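Local atomic coordinates of exopolysaccharide biosynthesis protein (Pantoea stewartii subsp. stewartii DC283, PDB entry 6TGF), a protein that probably acts as a hydrolase that modifies exopolysaccharide of the bacterial biofilm, using a parallel beta-helix fold like that of bacteriophage tailspikes. Residues 175-180 against 211-216; 260-263 against 269-272; 226-231 against 238-243; 41-46 against 88-93. All coordinates share one frame; numbering follows the deposited sequence.

Along the chain the contacts come in the order 4, 1, 3, 2. They stand in series, with none nesting or crossing. Contact 4 closes the N-terminal loop from 41-46 to 88-93 and lays the loop before strand 48-51 against an antiparallel sheet in the head-binding region. Contact 1 joins segment 175-180, partly on helix 173-176, to the loop after strand 202-207. Contact 3 ties strand 224-228 to the turn leading toward helix 252-265, and contact 2 packs that helix against the residues just before strand 271-272, where the parallel beta-helix begins. Contacts 1, 2 and 3 touch one another, notably through Trp226, Phe241 and Trp261, whereas contact 4 stands apart from them.

Contact 1 (175-180 against 211-216); sequences DLRKTR and AQDDQG
Arg177 sends its CG anti to its own carbonyl carbon (chi1 -75°) and then runs extended to NE, while Asp213 swings CG to the far side from its backbone N (chi1 -168°). The two side chains thereby meet at about a right angle and form a salt bridge. Arg177 grips side-on: NE donates to Asp213 OD2 at 2.8 Å and NH2 to Asp213 OD1 at 3.2 Å, with a weak third bond from NH2 to OD2. Both main bonds use the syn sides of the carboxylate, yet the fit is not flat, since the guanidinium and carboxylate planes stand 59° apart and the oxygens lie tilted from the arginine plane. An arginine suits this place because its long chain spans a backbone gap of 9.3 Å between Arg177 CA and Asp213 CA and still offers two donors. Beside it, Gln215 lays its CG 3.5 Å from Arg177 NH2, at the guanidinium edge.

Two backbone N-H groups also hold the carboxylate. Asp213 OD2 accepts from the backbone N of Ser220, so strand 218-221 helps to aim it, and Gln215 N donates weakly to Asp213 OD1. Arg177 lies within a type I turn from Leu176 to Thr179, where Thr179 OG1 bonds to Asp175 O at 2.7 Å. Next to Asp213, Asp214 OD1 accepts from Gly216 N in an Asx turn and also takes the N-H groups of Val217 and Ile218. The whole is a surface salt bridge between the type I turn 176-179, beside helix 173-176, and a loop shaped by an Asx turn that leads into strand 218-221 of a mixed sheet.

Contact 2 (260-263 against 269-272); sequences QWSQ and ICVQ
Ser262 OG is hydrogen-bonded to the carbonyl O of Tyr259, the residue three places back in the same helix, and from that position it rests against Cys270. The setting is a helix, 252-265, packed where the parallel beta-helix begins: strand 271-272, which follows the turn, pairs in parallel with strand 290-296. With chi1 at 72°, OG sits between the backbone N and the carbonyl carbon of Ser262, close enough to the helix to reach Tyr259. The hydroxyl thus has a polar partner even though the residue is buried. The CA atoms of Ser262 and Cys270 are 5.0 Å apart, a spacing that suits a short side chain, and Ser262 OG lies 3.4 Å from Cys270 CA. Cys270 turns SG anti to its backbone N (chi1 -164°), 3.8 Å from Ser262 OG; a small, weakly polar thiol suits this buried spot.

One residue earlier, the buried Trp261 makes the apolar part of the contact. Its broad indole extends toward Ile269, which presents a methyl group close to the ring plane, at the edge of the six-membered ring and not over a face. The same indole meets the ring of Phe241, their planes about 55° apart. Gln263 NE2 donates to Phe292 O on strand 290-296. No hydrogen bond crosses between 260-263 and 269-272, and the apolar contact is closest where Trp261 CZ3 lies 4.2 Å from Ile269 CG2.

Contact 3 (226-231 against 238-243); sequences WRRVVD and LFDFGA. With EDO (1,2-ethanediol), chain C.
Arg228 and Asp240 meet by charge alone. Arg228 NH2 stands 2.8 Å from Asp240 OD1, but the oxygen lies well above the guanidinium face, so no N-H points at it. The arginine runs out with CG anti to the backbone N (chi1 -173°) and bends at chi3 (-130°), the conformation in which a guanidinium face is turned to Asp240. The carboxylate carbon, Asp240 CG, sits 3.6 Å above that plane and toward its rim. The two side chains cross at about a right angle, their planar groups 58° apart. Arginine suits this use, since its charge is spread over a flat face while its N-H groups stay available around the edge.

Directed hydrogen bonds lie beyond the pair. Arg228 NH2 donates to Gly200 O, its strongest polar partner, and Asp240 OD2 accepts from the backbone N of Ser237. The turn carrying the aspartate is braced by its backbone: Leu238 O accepts from Phe241 N at 3.0 Å and from Ala243 N at 2.9 Å. The positive phi of Gly242 lets the chain close this turn. A 1,2-ethanediol, probably left from crystallisation, bonds weakly through O1 to Phe241 O.

Packing completes the setting. Arg228 leaves strand 224-228, whose backbone pairs with strands 202-207 and 218-221, and its chain touches Phe204 and Phe219 there. On the turn, Leu238 and Phe241 lean on Met258 of helix 252-265, so the salt bridge joins the mixed sheet to the approach to that helix.

Contact 4 (41-46 against 88-93); sequences TAIPKG and PVFLRD
Ile43 and Phe90 lie antiparallel alongside each other, with Ile43 CG1 over one face of the phenyl ring. Its chi1 of -67° sets CG1 beside the backbone N and anti to the carbonyl carbon, and the branch ends with CD1 3.8 Å from Phe90 CD2. While the CG1 branch lies over the face, the other branch, CG2, stays at the rim, 4.1 Å from Phe90 CE2. Pro44 points back at Phe90 from the loop and meets the CE2-CZ part of the ring obliquely, its CD 3.6 Å from Phe90 CE2 and 3.8 Å from Phe90 CZ. Proline is apt here: its stiff ring offers a hydrocarbon surface and has no N-H seeking a partner.

Phe90 belongs to strand 89-92, in the antiparallel sheet of the head-binding region, between strands 98-101 and 121-124. Ile43 also touches Leu98 and Ile123 on those strands, which places the loop across this part of the sheet.

Every approach between the loop and the strand is carbon to carbon, and no hydrogen bond crosses. The loop before strand 48-51 is therefore held here by van der Waals fit and by removal of apolar surface from water.

Contact 1 (175-180 against 211-216)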
loop_
_atom_site.group_PDB
_atom_site.type_symbol
_atom_site.label_atom_id
_atom_site.label_comp_id
_atom_site.label_asym_id
_atom_site.label_seq_id
_atom_site.Cartn_x
_atom_site.Cartn_y
_atom_site.Cartn_z
ATOM N N ASP B 175 38.866 3.864 31.355
ATOM C CA ASP B 175 39.551 2.908 32.266
ATOM C C ASP B 175 39.886 1.616 31.507
ATOM O O ASP B 175 40.945 1.023 31.804
ATOM C CB ASP B 175 38.709 2.639 33.516
ATOM C CG ASP B 175 38.613 3.839 34.446
ATOM O OD1 ASP B 175 39.672 4.312 34.903
ATOM O OD2 ASP B 175 37.482 4.302 34.692
ATOM N N LEU B 176 39.028 1.200 30.567
ATOM C CA LEU B 176 39.218 -0.025 29.739
ATOM C C LEU B 176 40.465 0.126 28.857
ATOM O O LEU B 176 41.221 -0.858 28.740
ATOM C CB LEU B 176 37.973 -0.270 28.881
ATOM C CG LEU B 176 37.968 -1.570 28.077
ATOM C CD1 LEU B 176 37.930 -2.782 28.994
ATOM C CD2 LEU B 176 36.798 -1.602 27.107
ATOM N N ARG B 177 40.667 1.309 28.267
ATOM C CA ARG B 177 41.810 1.615 27.362
ATOM C C ARG B 177 43.123 1.666 28.154
ATOM O O ARG B 177 44.189 1.640 27.511
ATOM C CB ARG B 177 41.577 2.940 26.630
ATOM C CG ARG B 177 40.561 2.857 25.501
ATOM C CD ARG B 177 40.067 4.231 25.099
ATOM N NE ARG B 177 39.172 4.194 23.950
ATOM C CZ ARG B 177 38.407 5.208 23.552
ATOM N NH1 ARG B 177 38.413 6.356 24.211
ATOM N NH2 ARG B 177 37.628 5.071 22.494
ATOM N N LYS B 178 43.048 1.752 29.487
ATOM C CA LYS B 178 44.221 1.845 30.400
ATOM C C LYS B 178 44.494 0.492 31.075
ATOM O O LYS B 178 45.565 0.362 31.699
ATOM C CB LYS B 178 43.978 2.934 31.449
ATOM C CG LYS B 178 44.099 4.359 30.928
ATOM C CD LYS B 178 43.521 5.396 31.865
ATOM C CE LYS B 178 44.002 6.797 31.558
ATOM N NZ LYS B 178 43.474 7.786 32.526
ATOM N N THR B 179 43.574 -0.471 30.959
ATOM C CA THR B 179 43.664 -1.810 31.601
ATOM C C THR B 179 44.229 -2.824 30.601
ATOM O O THR B 179 43.481 -3.221 29.693
ATOM C CB THR B 179 42.296 -2.273 32.120
ATOM O OG1 THR B 179 41.790 -1.274 33.006
ATOM C CG2 THR B 179 42.359 -3.608 32.830
ATOM N N ARG B 180 45.489 -3.233 30.769
ATOM C CA ARG B 180 46.117 -4.320 29.968
ATOM C C ARG B 180 45.465 -5.644 30.361
ATOM O O ARG B 180 45.336 -5.934 31.549
ATOM C CB ARG B 180 47.632 -4.363 30.192
ATOM C CG ARG B 180 48.326 -5.553 29.543
ATOM C CD ARG B 180 49.838 -5.455 29.595
ATOM N NE ARG B 180 50.409 -5.017 28.327
ATOM C CZ ARG B 180 51.055 -5.793 27.460
ATOM N NH1 ARG B 180 51.241 -7.079 27.705
ATOM N NH2 ARG B 180 51.527 -5.272 26.341
ATOM N N ALA B 211 44.962 -3.970 16.793
ATOM C CA ALA B 211 43.638 -3.577 16.255
ATOM C C ALA B 211 43.381 -2.098 16.562
ATOM O O ALA B 211 43.617 -1.684 17.715
ATOM C CB ALA B 211 42.559 -4.457 16.838
ATOM N N GLN B 212 42.921 -1.340 15.562
ATOM C CA GLN B 212 42.616 0.113 15.675
ATOM C C GLN B 212 41.325 0.302 16.478
ATOM O O GLN B 212 40.356 -0.443 16.229
ATOM C CB GLN B 212 42.506 0.756 14.289
ATOM C CG GLN B 212 43.774 1.482 13.860
ATOM C CD GLN B 212 43.905 1.639 12.363
ATOM O OE1 GLN B 212 43.472 0.794 11.581
ATOM N NE2 GLN B 212 44.530 2.731 11.951
ATOM N N ASP B 213 41.330 1.266 17.406
ATOM C CA ASP B 213 40.150 1.687 18.208
ATOM C C ASP B 213 39.080 2.226 17.251
ATOM O O ASP B 213 39.396 3.171 16.501
ATOM C CB ASP B 213 40.542 2.741 19.250
ATOM C CG ASP B 213 39.483 3.019 20.302
ATOM O OD1 ASP B 213 38.342 3.348 19.919
ATOM O OD2 ASP B 213 39.812 2.916 21.503
ATOM N N ASP B 214 37.877 1.640 17.271
ATOM C CA ASP B 214 36.709 2.085 16.458
ATOM C C ASP B 214 35.644 2.717 17.370
ATOM O O ASP B 214 34.550 3.026 16.857
ATOM C CB ASP B 214 36.147 0.937 15.611
ATOM C CG ASP B 214 35.665 -0.270 16.397
ATOM O OD1 ASP B 214 35.203 -0.088 17.541
ATOM O OD2 ASP B 214 35.756 -1.388 15.853
ATOM N N GLN B 215 35.954 2.889 18.662
ATOM C CA GLN B 215 35.168 3.676 19.656
ATOM C C GLN B 215 33.832 2.994 19.991
ATOM O O GLN B 215 32.985 3.672 20.604
ATOM C CB GLN B 215 34.920 5.100 19.144
ATOM C CG GLN B 215 36.035 6.074 19.491
ATOM C CD GLN B 215 35.691 7.492 19.108
ATOM O OE1 GLN B 215 35.519 8.359 19.962
ATOM N NE2 GLN B 215 35.574 7.733 17.813
ATOM N N GLY B 216 33.656 1.712 19.648
ATOM C CA GLY B 216 32.375 0.996 19.823
ATOM C C GLY B 216 32.555 -0.491 20.078
ATOM O O GLY B 216 32.029 -0.982 21.092
#

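Contact 2 (260-263 against 269-272)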
loop_
_atom_site.group_PDB
_atom_site.type_symbol
_atom_site.label_atom_id
_atom_site.label_comp_id
_atom_site.label_asym_id
_atom_site.label_seq_id
_atom_site.Cartn_x
_atom_site.Cartn_y
_atom_site.Cartn_z
ATOM N N GLN B 260 31.576 4.674 10.296
ATOM C CA GLN B 260 32.891 4.246 9.749
ATOM C C GLN B 260 33.118 2.766 10.081
ATOM O O GLN B 260 33.676 2.058 9.223
ATOM C CB GLN B 260 34.027 5.119 10.287
ATOM C CG GLN B 260 35.231 5.166 9.357
ATOM C CD GLN B 260 36.534 5.351 10.098
ATOM O OE1 GLN B 260 36.854 4.608 11.024
ATOM N NE2 GLN B 260 37.307 6.343 9.683
ATOM N N TRP B 261 32.694 2.321 11.271
ATOM C CA TRP B 261 32.730 0.893 11.693
ATOM C C TRP B 261 31.925 0.044 10.703
ATOM O O TRP B 261 32.486 -0.936 10.178
ATOM C CB TRP B 261 32.210 0.710 13.126
ATOM C CG TRP B 261 31.945 -0.723 13.474
ATOM C CD1 TRP B 261 32.863 -1.658 13.855
ATOM C CD2 TRP B 261 30.675 -1.399 13.442
ATOM N NE1 TRP B 261 32.251 -2.864 14.072
ATOM C CE2 TRP B 261 30.911 -2.737 13.827
ATOM C CE3 TRP B 261 29.368 -1.009 13.130
ATOM C CZ2 TRP B 261 29.885 -3.678 13.910
ATOM C CZ3 TRP B 261 28.355 -1.940 13.213
ATOM C CH2 TRP B 261 28.613 -3.257 13.598
ATOM N N SER B 262 30.660 0.410 10.470
ATOM C CA SER B 262 29.695 -0.323 9.607
ATOM C C SER B 262 30.208 -0.383 8.164
ATOM O O SER B 262 29.976 -1.412 7.503
ATOM C CB SER B 262 28.326 0.302 9.673
ATOM O OG SER B 262 28.304 1.544 8.986
ATOM N N GLN B 263 30.864 0.684 7.695
ATOM C CA GLN B 263 31.469 0.776 6.338
ATOM C C GLN B 263 32.663 -0.183 6.246
ATOM O O GLN B 263 32.686 -1.005 5.309
ATOM C CB GLN B 263 31.899 2.213 6.030
ATOM C CG GLN B 263 30.736 3.185 5.877
ATOM C CD GLN B 263 29.862 2.882 4.683
ATOM O OE1 GLN B 263 30.330 2.421 3.645
ATOM N NE2 GLN B 263 28.574 3.149 4.819
ATOM N N ILE B 269 23.440 -2.505 9.131
ATOM C CA ILE B 269 22.694 -1.766 10.200
ATOM C C ILE B 269 23.131 -0.296 10.184
ATOM O O ILE B 269 22.287 0.575 10.476
ATOM C CB ILE B 269 22.869 -2.388 11.603
ATOM C CG1 ILE B 269 21.824 -1.818 12.571
ATOM C CG2 ILE B 269 24.296 -2.221 12.111
ATOM C CD1 ILE B 269 22.043 -2.147 14.029
ATOM N N CYS B 270 24.403 -0.036 9.873
ATOM C CA CYS B 270 24.954 1.329 9.673
ATOM C C CYS B 270 24.794 2.121 10.982
ATOM O O CYS B 270 25.481 1.752 11.955
ATOM C CB CYS B 270 24.287 1.973 8.461
ATOM S SG CYS B 270 25.164 3.422 7.819
ATOM N N VAL B 271 23.913 3.129 11.033
ATOM C CA VAL B 271 23.720 4.023 12.217
ATOM C C VAL B 271 22.358 3.721 12.855
ATOM O O VAL B 271 21.328 4.007 12.217
ATOM C CB VAL B 271 23.842 5.510 11.830
ATOM C CG1 VAL B 271 23.800 6.415 13.052
ATOM C CG2 VAL B 271 25.098 5.781 11.014
ATOM N N GLN B 272 22.367 3.177 14.077
ATOM C CA GLN B 272 21.151 2.821 14.857
ATOM C C GLN B 272 21.124 3.644 16.149
ATOM O O GLN B 272 21.990 3.411 17.015
ATOM C CB GLN B 272 21.135 1.323 15.163
ATOM C CG GLN B 272 19.891 0.860 15.912
ATOM C CD GLN B 272 18.637 1.030 15.090
ATOM O OE1 GLN B 272 18.573 0.623 13.932
ATOM N NE2 GLN B 272 17.622 1.632 15.688
#

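Contact 3 (226-231 against 238-243)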
loop_
_atom_site.group_PDB
_atom_site.type_symbol
_atom_site.label_atom_id
_atom_site.label_comp_id
_atom_site.label_asym_id
_atom_site.label_seq_id
_atom_site.Cartn_x
_atom_site.Cartn_y
_atom_site.Cartn_z
ATOM N N TRP B 226 40.547 -4.451 23.580
ATOM C CA TRP B 226 39.381 -5.254 24.027
ATOM C C TRP B 226 38.344 -5.279 22.902
ATOM O O TRP B 226 38.002 -4.194 22.397
ATOM C CB TRP B 226 38.793 -4.680 25.320
ATOM C CG TRP B 226 39.751 -4.663 26.470
ATOM C CD1 TRP B 226 40.613 -3.659 26.799
ATOM C CD2 TRP B 226 39.942 -5.695 27.454
ATOM N NE1 TRP B 226 41.327 -3.996 27.916
ATOM C CE2 TRP B 226 40.939 -5.237 28.342
ATOM C CE3 TRP B 226 39.374 -6.956 27.671
ATOM C CZ2 TRP B 226 41.376 -5.997 29.426
ATOM C CZ3 TRP B 226 39.807 -7.706 28.744
ATOM C CH2 TRP B 226 40.794 -7.231 29.609
ATOM N N ARG B 227 37.880 -6.472 22.523
ATOM C CA ARG B 227 36.850 -6.679 21.470
ATOM C C ARG B 227 35.517 -6.999 22.154
ATOM O O ARG B 227 35.483 -7.940 22.971
ATOM C CB ARG B 227 37.296 -7.781 20.503
ATOM C CG ARG B 227 36.248 -8.193 19.475
ATOM C CD ARG B 227 36.835 -8.841 18.227
ATOM N NE ARG B 227 38.229 -9.250 18.398
ATOM C CZ ARG B 227 39.274 -8.792 17.699
ATOM N NH1 ARG B 227 39.113 -7.906 16.728
ATOM N NH2 ARG B 227 40.488 -9.241 17.969
ATOM N N ARG B 228 34.475 -6.222 21.845
ATOM C CA ARG B 228 33.097 -6.412 22.368
ATOM C C ARG B 228 32.578 -7.777 21.903
ATOM O O ARG B 228 32.766 -8.105 20.714
ATOM C CB ARG B 228 32.178 -5.289 21.881
ATOM C CG ARG B 228 30.788 -5.315 22.500
ATOM C CD ARG B 228 29.903 -4.189 22.003
ATOM N NE ARG B 228 29.298 -3.488 23.127
ATOM C CZ ARG B 228 29.698 -2.314 23.610
ATOM N NH1 ARG B 228 30.705 -1.655 23.061
ATOM N NH2 ARG B 228 29.071 -1.789 24.646
ATOM N N VAL B 229 31.964 -8.541 22.812
ATOM C CA VAL B 229 31.253 -9.814 22.491
ATOM C C VAL B 229 29.866 -9.439 21.959
ATOM O O VAL B 229 29.020 -9.004 22.767
ATOM C CB VAL B 229 31.169 -10.758 23.706
ATOM C CG1 VAL B 229 30.440 -12.051 23.365
ATOM C CG2 VAL B 229 32.543 -11.064 24.281
ATOM N N VAL B 230 29.663 -9.582 20.646
ATOM C CA VAL B 230 28.413 -9.198 19.925
ATOM C C VAL B 230 27.809 -10.464 19.307
ATOM O O VAL B 230 28.369 -10.961 18.309
ATOM C CB VAL B 230 28.688 -8.120 18.857
ATOM C CG1 VAL B 230 27.399 -7.573 18.264
ATOM C CG2 VAL B 230 29.539 -6.983 19.400
ATOM N N ASP B 231 26.722 -10.973 19.894
ATOM C CA ASP B 231 25.967 -12.148 19.381
ATOM C C ASP B 231 25.263 -11.748 18.081
ATOM O O ASP B 231 25.358 -12.511 17.101
ATOM C CB ASP B 231 24.977 -12.674 20.425
ATOM C CG ASP B 231 25.641 -13.324 21.628
ATOM O OD1 ASP B 231 26.736 -13.901 21.457
ATOM O OD2 ASP B 231 25.059 -13.248 22.731
ATOM N N LEU B 238 24.015 3.434 19.161
ATOM C CA LEU B 238 24.994 4.544 19.309
ATOM C C LEU B 238 25.477 4.641 20.763
ATOM O O LEU B 238 26.554 5.231 20.971
ATOM C CB LEU B 238 24.360 5.858 18.843
ATOM C CG LEU B 238 24.236 6.030 17.329
ATOM C CD1 LEU B 238 23.371 7.234 16.993
ATOM C CD2 LEU B 238 25.604 6.162 16.677
ATOM N N PHE B 239 24.721 4.093 21.725
ATOM C CA PHE B 239 25.134 3.966 23.149
ATOM C C PHE B 239 26.465 3.206 23.226
ATOM O O PHE B 239 27.323 3.591 24.042
ATOM C CB PHE B 239 24.072 3.254 23.995
ATOM C CG PHE B 239 22.863 4.069 24.393
ATOM C CD1 PHE B 239 22.856 5.455 24.316
ATOM C CD2 PHE B 239 21.732 3.438 24.891
ATOM C CE1 PHE B 239 21.739 6.184 24.699
ATOM C CE2 PHE B 239 20.617 4.169 25.275
ATOM C CZ PHE B 239 20.623 5.541 25.180
ATOM N N ASP B 240 26.631 2.177 22.387
ATOM C CA ASP B 240 27.848 1.323 22.327
ATOM C C ASP B 240 29.028 2.122 21.761
ATOM O O ASP B 240 30.177 1.716 22.022
ATOM C CB ASP B 240 27.604 0.059 21.498
ATOM C CG ASP B 240 26.543 -0.853 22.088
ATOM O OD1 ASP B 240 26.662 -1.194 23.282
ATOM O OD2 ASP B 240 25.600 -1.201 21.353
ATOM N N PHE B 241 28.756 3.200 21.015
ATOM C CA PHE B 241 29.774 4.089 20.393
ATOM C C PHE B 241 29.906 5.398 21.188
ATOM O O PHE B 241 30.613 6.308 20.716
ATOM C CB PHE B 241 29.443 4.308 18.914
ATOM C CG PHE B 241 29.740 3.112 18.046
ATOM C CD1 PHE B 241 28.841 2.060 17.953
ATOM C CD2 PHE B 241 30.933 3.025 17.340
ATOM C CE1 PHE B 241 29.123 0.953 17.166
ATOM C CE2 PHE B 241 31.214 1.916 16.554
ATOM C CZ PHE B 241 30.308 0.884 16.466
ATOM N N GLY B 242 29.260 5.482 22.358
ATOM C CA GLY B 242 29.494 6.528 23.376
ATOM C C GLY B 242 28.481 7.662 23.328
ATOM O O GLY B 242 28.753 8.708 23.953
ATOM N N ALA B 243 27.355 7.484 22.631
ATOM C CA ALA B 243 26.255 8.476 22.566
ATOM C C ALA B 243 25.533 8.516 23.919
ATOM O O ALA B 243 25.478 7.467 24.591
ATOM C CB ALA B 243 25.303 8.142 21.446
HETATM C C1 EDO C . 31.419 9.482 21.820
HETATM O O1 EDO C . 32.366 9.183 20.813
HETATM C C2 EDO C . 32.013 9.537 23.182
HETATM O O2 EDO C . 32.240 10.845 23.678
#

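Contact 4 (41-46 against 88-93)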
loop_
_atom_site.group_PDB
_atom_site.type_symbol
_atom_site.label_atom_id
_atom_site.label_comp_id
_atom_site.label_asym_id
_atom_site.label_seq_id
_atom_site.Cartn_x
_atom_site.Cartn_y
_atom_site.Cartn_z
ATOM N N THR B 41 67.551 2.549 31.441
ATOM C CA THR B 41 68.377 2.228 30.246
ATOM C C THR B 41 68.969 0.812 30.346
ATOM O O THR B 41 69.488 0.332 29.321
ATOM C CB THR B 41 69.486 3.272 30.067
ATOM O OG1 THR B 41 70.242 3.316 31.279
ATOM C CG2 THR B 41 68.947 4.649 29.748
ATOM N N ALA B 42 68.903 0.177 31.523
ATOM C CA ALA B 42 69.443 -1.179 31.798
ATOM C C ALA B 42 68.327 -2.233 31.746
ATOM O O ALA B 42 68.638 -3.420 31.977
ATOM C CB ALA B 42 70.141 -1.189 33.136
ATOM N N ILE B 43 67.083 -1.830 31.458
ATOM C CA ILE B 43 65.911 -2.750 31.340
ATOM C C ILE B 43 65.914 -3.353 29.937
ATOM O O ILE B 43 66.025 -2.622 28.955
ATOM C CB ILE B 43 64.591 -2.020 31.669
ATOM C CG1 ILE B 43 64.552 -1.617 33.148
ATOM C CG2 ILE B 43 63.382 -2.852 31.258
ATOM C CD1 ILE B 43 63.170 -1.527 33.753
ATOM N N PRO B 44 65.786 -4.697 29.798
ATOM C CA PRO B 44 65.823 -5.349 28.488
ATOM C C PRO B 44 64.900 -4.686 27.455
ATOM O O PRO B 44 63.774 -4.377 27.788
ATOM C CB PRO B 44 65.345 -6.780 28.782
ATOM C CG PRO B 44 65.745 -7.014 30.222
ATOM C CD PRO B 44 65.599 -5.664 30.892
ATOM N N LYS B 45 65.413 -4.479 26.241
ATOM C CA LYS B 45 64.679 -3.871 25.099
ATOM C C LYS B 45 63.401 -4.679 24.846
ATOM O O LYS B 45 63.486 -5.922 24.828
ATOM C CB LYS B 45 65.572 -3.853 23.854
ATOM C CG LYS B 45 65.175 -2.856 22.775
ATOM C CD LYS B 45 65.479 -1.413 23.133
ATOM C CE LYS B 45 65.897 -0.576 21.941
ATOM N NZ LYS B 45 64.933 -0.679 20.817
ATOM N N GLY B 46 62.264 -3.995 24.684
ATOM C CA GLY B 46 60.961 -4.611 24.367
ATOM C C GLY B 46 60.128 -4.905 25.606
ATOM O O GLY B 46 58.947 -5.263 25.433
ATOM N N PRO B 88 63.260 -11.910 34.508
ATOM C CA PRO B 88 63.356 -10.708 35.336
ATOM C C PRO B 88 62.082 -9.849 35.272
ATOM O O PRO B 88 61.596 -9.593 34.182
ATOM C CB PRO B 88 64.570 -9.948 34.776
ATOM C CG PRO B 88 64.776 -10.510 33.383
ATOM C CD PRO B 88 64.265 -11.934 33.434
ATOM N N VAL B 89 61.571 -9.461 36.445
ATOM C CA VAL B 89 60.418 -8.529 36.628
ATOM C C VAL B 89 60.915 -7.327 37.435
ATOM O O VAL B 89 61.594 -7.547 38.456
ATOM C CB VAL B 89 59.235 -9.220 37.335
ATOM C CG1 VAL B 89 58.000 -8.333 37.380
ATOM C CG2 VAL B 89 58.897 -10.557 36.700
ATOM N N PHE B 90 60.587 -6.112 36.988
ATOM C CA PHE B 90 61.005 -4.833 37.620
ATOM C C PHE B 90 59.766 -4.099 38.147
ATOM O O PHE B 90 58.817 -3.884 37.369
ATOM C CB PHE B 90 61.796 -3.986 36.621
ATOM C CG PHE B 90 62.866 -4.750 35.887
ATOM C CD1 PHE B 90 64.086 -5.019 36.487
ATOM C CD2 PHE B 90 62.647 -5.222 34.604
ATOM C CE1 PHE B 90 65.066 -5.734 35.814
ATOM C CE2 PHE B 90 63.628 -5.935 33.933
ATOM C CZ PHE B 90 64.835 -6.189 34.538
ATOM N N LEU B 91 59.780 -3.749 39.436
ATOM C CA LEU B 91 58.740 -2.913 40.090
ATOM C C LEU B 91 59.110 -1.440 39.896
ATOM O O LEU B 91 60.177 -1.032 40.392
ATOM C CB LEU B 91 58.644 -3.265 41.579
ATOM C CG LEU B 91 57.697 -2.393 42.404
ATOM C CD1 LEU B 91 56.255 -2.560 41.951
ATOM C CD2 LEU B 91 57.822 -2.702 43.885
ATOM N N ARG B 92 58.260 -0.688 39.190
ATOM C CA ARG B 92 58.357 0.789 39.048
ATOM C C ARG B 92 57.563 1.442 40.184
ATOM O O ARG B 92 56.412 1.022 40.404
ATOM C CB ARG B 92 57.827 1.228 37.679
ATOM C CG ARG B 92 57.808 2.734 37.470
ATOM C CD ARG B 92 57.223 3.091 36.119
ATOM N NE ARG B 92 55.766 3.089 36.132
ATOM C CZ ARG B 92 54.997 3.079 35.047
ATOM N NH1 ARG B 92 55.542 3.057 33.841
ATOM N NH2 ARG B 92 53.681 3.084 35.171
ATOM N N ASP B 93 58.153 2.427 40.871
ATOM C CA ASP B 93 57.533 3.122 42.034
ATOM C C ASP B 93 56.940 4.461 41.572
ATOM O O ASP B 93 57.047 4.777 40.367
ATOM C CB ASP B 93 58.529 3.277 43.190
ATOM C CG ASP B 93 59.687 4.232 42.942
ATOM O OD1 ASP B 93 59.640 4.986 41.948
ATOM O OD2 ASP B 93 60.630 4.215 43.760
#